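Local coordinates for PAC2 family protein (Mycobacterium tuberculosis, PDB 2WAM) that is of unknown biochemical function but belongs to the PAC2 family and represents a duplicated gene family in actinobacteria, at residues S211-P216 with A333-F338. Numbering follows the deposited sequence.
Sequences SEIQVP and AEFERF
Phe-335, on the 333-338 segment of helix 333-343, meets Ile-213 and Val-215 of strand 213-216 with its ring, an apolar part of the contact. Its CG stands anti to the backbone N (chi1 -166°), a rotation that sends the ring to where Ile-213 and Val-215 both approach its CD2 atom. CD1 of Ile-213 lies 4.0 Å from Phe-335 CD2, approaching the ring obliquely, with the two side chains at about a right angle. CG1 of Val-215 comes to the ring edge, near its plane, a looser approach at 4.5 Å to the same CD2.

At the next residue, Glu-336 supplies the polar part and the most extensive surface on the helix side. Extended beyond CG, it slides past Ile-213 in the opposite direction, its CD 3.7 Å from Ile-213 CG2, while Val-215 CG1 packs on its CG at 4.1 Å. The carboxylate thus reaches the strand backbone, where Gln-214 N donates to Glu-336 OE2 over 3.3 Å. An N-H...O angle of 143° makes this a bent bond, although the donor meets OE2 nearly along its C-O axis.

Beyond this pair of segments, Phe-335 also touches Val-181 of strand 174-183, and Val-215 touches Leu-339 farther along the helix. Strand 213-216 runs at 24° to segment 333-338 and forms an antiparallel ladder with a strand of the second subunit, whose Thr-117 hydrogen-bonds Gln-214 OE1, so the C-terminal helix packs beside an intersubunit sheet.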
ATOM      1  N   SER A 211      22.325  26.112 -30.961  1.00 75.44           N
ATOM      2  CA  SER A 211      21.141  25.890 -31.781  1.00 72.68           C
ATOM      3  C   SER A 211      20.547  24.560 -31.367  1.00 77.82           C
ATOM      4  O   SER A 211      20.836  24.079 -30.278  1.00 92.36           O
ATOM      5  CB  SER A 211      21.503  25.883 -33.256  1.00 75.73           C
ATOM      6  OG  SER A 211      21.853  27.192 -33.669  1.00 80.02           O
ATOM      7  N   GLU A 212      19.734  23.942 -32.214  1.00 68.68           N
ATOM      8  CA  GLU A 212      19.087  22.694 -31.809  1.00 71.52           C
ATOM      9  C   GLU A 212      20.076  21.554 -31.515  1.00 70.14           C
ATOM     10  O   GLU A 212      20.947  21.245 -32.325  1.00 70.61           O
ATOM     11  CB  GLU A 212      18.047  22.254 -32.835  1.00 73.41           C
ATOM     12  CG  GLU A 212      17.014  21.294 -32.273  1.00 78.59           C
ATOM     13  CD  GLU A 212      15.882  21.036 -33.248  1.00 92.31           C
ATOM     14  OE1 GLU A 212      16.162  20.562 -34.370  1.00 96.68           O
ATOM     15  OE2 GLU A 212      14.712  21.306 -32.895  1.00 95.01           O
ATOM     16  N   ILE A 213      19.934  20.944 -30.340  1.00 68.51           N
ATOM     17  CA  ILE A 213      20.741  19.786 -29.946  1.00 58.80           C
ATOM     18  C   ILE A 213      19.939  18.769 -29.131  1.00 58.20           C
ATOM     19  O   ILE A 213      18.917  19.101 -28.523  1.00 63.99           O
ATOM     20  CB  ILE A 213      21.974  20.187 -29.119  1.00 51.16           C
ATOM     21  CG1 ILE A 213      21.551  20.971 -27.879  1.00 45.03           C
ATOM     22  CG2 ILE A 213      22.945  20.998 -29.953  1.00 59.09           C
ATOM     23  CD1 ILE A 213      22.711  21.340 -26.983  1.00 42.71           C
ATOM     24  N   GLN A 214      20.410  17.526 -29.143  1.00 51.09           N
ATOM     25  CA  GLN A 214      19.850  16.453 -28.333  1.00 45.53           C
ATOM     26  C   GLN A 214      20.891  16.111 -27.281  1.00 50.89           C
ATOM     27  O   GLN A 214      22.009  15.722 -27.612  1.00 52.08           O
ATOM     28  CB  GLN A 214      19.590  15.209 -29.184  1.00 50.06           C
ATOM     29  CG  GLN A 214      18.802  15.436 -30.465  1.00 64.43           C
ATOM     30  CD  GLN A 214      17.321  15.150 -30.300  1.00 82.98           C
ATOM     31  OE1 GLN A 214      16.521  16.068 -30.121  1.00 95.95           O
ATOM     32  NE2 GLN A 214      16.948  13.871 -30.353  1.00 80.91           N
ATOM     33  N   VAL A 215      20.543  16.270 -26.013  1.00 49.54           N
ATOM     34  CA  VAL A 215      21.461  15.905 -24.941  1.00 50.23           C
ATOM     35  C   VAL A 215      20.817  14.884 -24.021  1.00 45.24           C
ATOM     36  O   VAL A 215      19.599  14.878 -23.866  1.00 47.73           O
ATOM     37  CB  VAL A 215      21.891  17.134 -24.125  1.00 56.88           C
ATOM     38  CG1 VAL A 215      22.644  18.105 -25.015  1.00 66.49           C
ATOM     39  CG2 VAL A 215      20.688  17.813 -23.500  1.00 45.10           C
ATOM     40  N   PRO A 216      21.624  13.992 -23.433  1.00 45.83           N
ATOM     41  CA  PRO A 216      21.081  13.106 -22.401  1.00 46.18           C
ATOM     42  C   PRO A 216      20.358  13.921 -21.335  1.00 41.83           C
ATOM     43  O   PRO A 216      20.867  14.948 -20.896  1.00 42.10           O
ATOM     44  CB  PRO A 216      22.340  12.434 -21.815  1.00 40.99           C
ATOM     45  CG  PRO A 216      23.498  13.213 -22.376  1.00 47.74           C
ATOM     46  CD  PRO A 216      23.027  13.664 -23.715  1.00 47.64           C
ATOM     47  N   ALA A 333      28.629  21.939 -30.127  1.00 95.28           N
ATOM     48  CA  ALA A 333      29.038  20.545 -30.277  1.00 88.38           C
ATOM     49  C   ALA A 333      29.936  20.153 -29.112  1.00 88.99           C
ATOM     50  O   ALA A 333      29.958  18.991 -28.706  1.00 83.17           O
ATOM     51  CB  ALA A 333      29.755  20.329 -31.601  1.00 80.13           C
ATOM     52  N   GLU A 334      30.680  21.123 -28.581  1.00 96.14           N
ATOM     53  CA  GLU A 334      31.455  20.913 -27.358  1.00 93.56           C
ATOM     54  C   GLU A 334      30.513  20.590 -26.205  1.00 90.51           C
ATOM     55  O   GLU A 334      30.709  19.613 -25.482  1.00 89.20           O
ATOM     56  CB  GLU A 334      32.304  22.140 -27.010  1.00 86.61           C
ATOM     57  CG  GLU A 334      33.784  22.013 -27.360  1.00 87.13           C
ATOM     58  CD  GLU A 334      34.605  23.214 -26.890  1.00 86.76           C
ATOM     59  OE1 GLU A 334      34.689  23.453 -25.660  1.00 63.23           O
ATOM     60  OE2 GLU A 334      35.174  23.918 -27.757  1.00 95.76           O
ATOM     61  N   PHE A 335      29.486  21.415 -26.044  1.00 86.34           N
ATOM     62  CA  PHE A 335      28.481  21.183 -25.019  1.00 90.19           C
ATOM     63  C   PHE A 335      27.931  19.744 -25.086  1.00 97.49           C
ATOM     64  O   PHE A 335      27.822  19.071 -24.062  1.00 97.48           O
ATOM     65  CB  PHE A 335      27.362  22.218 -25.149  1.00 86.62           C
ATOM     66  CG  PHE A 335      26.453  22.290 -23.957  1.00 81.30           C
ATOM     67  CD1 PHE A 335      26.751  23.127 -22.892  1.00 80.42           C
ATOM     68  CD2 PHE A 335      25.289  21.534 -23.907  1.00 79.56           C
ATOM     69  CE1 PHE A 335      25.910  23.204 -21.794  1.00 78.01           C
ATOM     70  CE2 PHE A 335      24.442  21.604 -22.812  1.00 80.78           C
ATOM     71  CZ  PHE A 335      24.753  22.440 -21.753  1.00 79.29           C
ATOM     72  N   GLU A 336      27.606  19.277 -26.293  1.00102.01           N
ATOM     73  CA  GLU A 336      27.074  17.923 -26.501  1.00101.52           C
ATOM     74  C   GLU A 336      28.077  16.815 -26.177  1.00102.66           C
ATOM     75  O   GLU A 336      27.759  15.864 -25.463  1.00100.85           O
ATOM     76  CB  GLU A 336      26.620  17.744 -27.950  1.00105.57           C
ATOM     77  CG  GLU A 336      25.165  18.057 -28.232  1.00109.57           C
ATOM     78  CD  GLU A 336      24.787  17.754 -29.676  1.00113.58           C
ATOM     79  OE1 GLU A 336      25.694  17.727 -30.540  1.00112.49           O
ATOM     80  OE2 GLU A 336      23.587  17.540 -29.950  1.00113.42           O
ATOM     81  N   ARG A 337      29.281  16.931 -26.732  1.00105.44           N
ATOM     82  CA  ARG A 337      30.303  15.895 -26.598  1.00102.13           C
ATOM     83  C   ARG A 337      30.754  15.729 -25.153  1.00 95.71           C
ATOM     84  O   ARG A 337      30.990  14.611 -24.693  1.00 88.31           O
ATOM     85  CB  ARG A 337      31.503  16.216 -27.495  1.00 98.72           C
ATOM     86  CG  ARG A 337      32.666  15.256 -27.355  1.00 97.77           C
ATOM     87  CD  ARG A 337      33.722  15.532 -28.408  1.00106.89           C
ATOM     88  NE  ARG A 337      34.957  14.796 -28.149  1.00117.86           N
ATOM     89  CZ  ARG A 337      35.960  14.677 -29.019  1.00123.47           C
ATOM     90  NH1 ARG A 337      35.877  15.241 -30.217  1.00126.74           N
ATOM     91  NH2 ARG A 337      37.046  13.988 -28.691  1.00120.52           N
ATOM     92  N   PHE A 338      30.865  16.855 -24.451  1.00 96.73           N
ATOM     93  CA  PHE A 338      31.335  16.894 -23.066  1.00 93.37           C
ATOM     94  C   PHE A 338      30.265  16.487 -22.054  1.00 87.41           C
ATOM     95  O   PHE A 338      30.548  15.738 -21.120  1.00 88.59           O
ATOM     96  CB  PHE A 338      31.851  18.290 -22.714  1.00 94.21           C
ATOM     97  CG  PHE A 338      33.279  18.535 -23.115  1.00 99.30           C
ATOM     98  CD1 PHE A 338      33.598  19.552 -24.003  1.00102.25           C
ATOM     99  CD2 PHE A 338      34.303  17.757 -22.595  1.00 99.78           C
ATOM    100  CE1 PHE A 338      34.910  19.787 -24.364  1.00108.87           C
ATOM    101  CE2 PHE A 338      35.615  17.986 -22.954  1.00103.41           C
ATOM    102  CZ  PHE A 338      35.920  19.002 -23.840  1.00109.24           C
TER